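Local atomic coordinates of YebG family protein (Pseudomonas syringae pv. tomato, PDB entry 3ERM), a protein that is of unknown function, belongs to the YebG family and forms an all-helical homodimer. Residues A[31-36]-A[60-66]. Residues are numbered along the deposited sequence; the frame is centred on the assembly and turned at random.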
loop_
_atom_site.group_PDB
_atom_site.type_symbol
_atom_site.label_atom_id
_atom_site.label_comp_id
_atom_site.label_asym_id
_atom_site.label_seq_id
_atom_site.Cartn_x
_atom_site.Cartn_y
_atom_site.Cartn_z
ATOM N N GLN A 31 -8.101 11.626 8.220
ATOM C CA GLN A 31 -6.735 11.195 7.972
ATOM C C GLN A 31 -6.706 10.001 7.025
ATOM O O GLN A 31 -5.779 9.869 6.243
ATOM C CB GLN A 31 -6.031 10.873 9.290
ATOM C CG GLN A 31 -5.758 12.094 10.172
ATOM C CD GLN A 31 -5.513 11.702 11.638
ATOM O OE1 GLN A 31 -5.431 12.567 12.542
ATOM N NE2 GLN A 31 -5.412 10.390 11.888
HETATM N N MSE A 32 -7.733 9.155 7.098
HETATM C CA MSE A 32 -7.953 8.043 6.163
HETATM C C MSE A 32 -8.046 8.580 4.710
HETATM O O MSE A 32 -7.375 8.078 3.789
HETATM C CB MSE A 32 -9.227 7.301 6.592
HETATM C CG MSE A 32 -9.608 6.080 5.799
HETATM SE SE MSE A 32 -10.196 6.526 3.962
HETATM C CE MSE A 32 -10.221 4.747 3.222
ATOM N N LEU A 33 -8.864 9.616 4.533
ATOM C CA LEU A 33 -9.105 10.246 3.253
ATOM C C LEU A 33 -7.862 10.940 2.764
ATOM O O LEU A 33 -7.446 10.710 1.632
ATOM C CB LEU A 33 -10.231 11.264 3.369
ATOM C CG LEU A 33 -11.573 10.674 3.772
ATOM C CD1 LEU A 33 -12.485 11.758 4.350
ATOM C CD2 LEU A 33 -12.206 9.959 2.577
ATOM N N GLU A 34 -7.266 11.784 3.605
ATOM C CA GLU A 34 -6.043 12.474 3.216
ATOM C C GLU A 34 -4.959 11.482 2.744
ATOM O O GLU A 34 -4.254 11.766 1.796
ATOM C CB GLU A 34 -5.537 13.383 4.335
ATOM C CG GLU A 34 -4.270 14.152 3.969
ATOM C CD GLU A 34 -3.464 14.710 5.182
ATOM O OE1 GLU A 34 -3.777 14.380 6.384
ATOM O OE2 GLU A 34 -2.488 15.487 4.908
ATOM N N LEU A 35 -4.860 10.321 3.393
ATOM C CA LEU A 35 -3.940 9.250 2.994
ATOM C C LEU A 35 -4.320 8.576 1.694
ATOM O O LEU A 35 -3.449 8.228 0.886
ATOM C CB LEU A 35 -3.867 8.147 4.049
ATOM C CG LEU A 35 -2.944 6.952 3.725
ATOM C CD1 LEU A 35 -1.449 7.326 3.585
ATOM C CD2 LEU A 35 -3.110 5.843 4.775
ATOM N N ALA A 36 -5.610 8.349 1.504
ATOM C CA ALA A 36 -6.044 7.632 0.339
ATOM C C ALA A 36 -5.715 8.549 -0.839
ATOM O O ALA A 36 -5.213 8.104 -1.887
ATOM C CB ALA A 36 -7.551 7.309 0.421
ATOM N N ILE A 60 -8.044 3.701 -1.306
ATOM C CA ILE A 60 -9.076 3.752 -0.272
ATOM C C ILE A 60 -9.001 2.475 0.524
ATOM O O ILE A 60 -9.222 2.468 1.718
ATOM C CB ILE A 60 -10.487 3.890 -0.865
ATOM C CG1 ILE A 60 -10.633 5.227 -1.592
ATOM C CG2 ILE A 60 -11.576 3.810 0.230
ATOM C CD1 ILE A 60 -12.063 5.539 -2.048
ATOM N N TYR A 61 -8.647 1.386 -0.128
ATOM C CA TYR A 61 -8.734 0.106 0.525
ATOM C C TYR A 61 -7.618 -0.018 1.550
ATOM O O TYR A 61 -7.841 -0.418 2.697
ATOM C CB TYR A 61 -8.646 -1.026 -0.489
ATOM C CG TYR A 61 -8.460 -2.359 0.165
ATOM C CD1 TYR A 61 -9.537 -2.987 0.826
ATOM C CD2 TYR A 61 -7.201 -2.972 0.202
ATOM C CE1 TYR A 61 -9.374 -4.234 1.473
ATOM C CE2 TYR A 61 -7.011 -4.221 0.852
ATOM C CZ TYR A 61 -8.104 -4.851 1.469
ATOM O OH TYR A 61 -7.956 -6.084 2.095
HETATM N N MSE A 62 -6.417 0.314 1.104
HETATM C CA MSE A 62 -5.241 0.365 1.961
HETATM C C MSE A 62 -5.454 1.368 3.096
HETATM O O MSE A 62 -5.181 1.041 4.245
HETATM C CB MSE A 62 -3.985 0.729 1.150
HETATM C CG MSE A 62 -3.846 -0.078 -0.121
HETATM SE SE MSE A 62 -2.019 -0.047 -0.842
HETATM C CE MSE A 62 -1.509 -1.759 -0.359
ATOM N N ALA A 63 -5.930 2.579 2.763
ATOM C CA ALA A 63 -6.116 3.612 3.761
ATOM C C ALA A 63 -7.064 3.089 4.845
ATOM O O ALA A 63 -6.759 3.223 6.009
ATOM C CB ALA A 63 -6.624 4.917 3.144
ATOM N N LYS A 64 -8.165 2.425 4.471
ATOM C CA LYS A 64 -9.106 1.830 5.461
ATOM C C LYS A 64 -8.481 0.695 6.305
ATOM O O LYS A 64 -9.053 0.279 7.303
ATOM C CB LYS A 64 -10.346 1.274 4.774
ATOM C CG LYS A 64 -11.398 2.273 4.256
ATOM C CD LYS A 64 -12.463 1.492 3.424
ATOM C CE LYS A 64 -13.552 2.351 2.753
ATOM N NZ LYS A 64 -14.768 2.588 3.593
ATOM N N ASN A 65 -7.335 0.160 5.878
ATOM C CA ASN A 65 -6.663 -0.900 6.612
ATOM C C ASN A 65 -5.248 -0.481 6.907
ATOM O O ASN A 65 -4.303 -1.315 6.868
ATOM C CB ASN A 65 -6.647 -2.112 5.741
ATOM C CG ASN A 65 -8.029 -2.576 5.427
ATOM O OD1 ASN A 65 -8.649 -3.225 6.228
ATOM N ND2 ASN A 65 -8.532 -2.225 4.257
ATOM N N ARG A 66 -5.084 0.828 7.162
ATOM C CA ARG A 66 -3.734 1.376 7.273
ATOM C C ARG A 66 -2.895 0.711 8.357
ATOM O O ARG A 66 -1.671 0.583 8.176
ATOM C CB ARG A 66 -3.692 2.915 7.377
ATOM C CG ARG A 66 -4.259 3.490 8.605
ATOM C CD ARG A 66 -4.263 5.016 8.541
ATOM N NE ARG A 66 -2.915 5.615 8.473
ATOM C CZ ARG A 66 -2.665 6.922 8.325
ATOM N NH1 ARG A 66 -3.657 7.808 8.243
ATOM N NH2 ARG A 66 -1.415 7.352 8.265
#
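Ala63 presents its methyl group squarely to helix 22-46, where it meets three side chains: its CB lies 3.7 Å from Ala36 CB, 3.6 Å from Met32 CE and 4.0 Å from Leu35 CD2. The small Ala36 and Ala63 let the backbones approach closely: Ala36 CA is 5.3 Å from Ala63 CA and 5.0 Å from Ile60 CA. Ala63 CB also rests 3.3 Å from the carbonyl oxygen Met32 O, which is already engaged as the i to i+4 acceptor of Ala36 N. Met32, a selenomethionine, reaches across with its terminal methyl, CE sitting 3.4 Å from Ile60 CG2 at the more exposed border. These contacts form the apolar seam of a helical hairpin, in which helix 52-63 folds back along helix 22-46. Beyond Ala63 the chain turns at Asn65, whose ND2 makes a very short 2.5 Å hydrogen bond to Tyr61 O, and enters helix 66-74. Arg66, the first residue of that helix, extends back over helix 22-46, one face of its guanidinium covered by Leu35 CD2, 3.7 Å from Arg66 NE. That same NE donates to the carbonyl of Phe73 of the second subunit, while Leu35 also packs on Ala77 of that subunit.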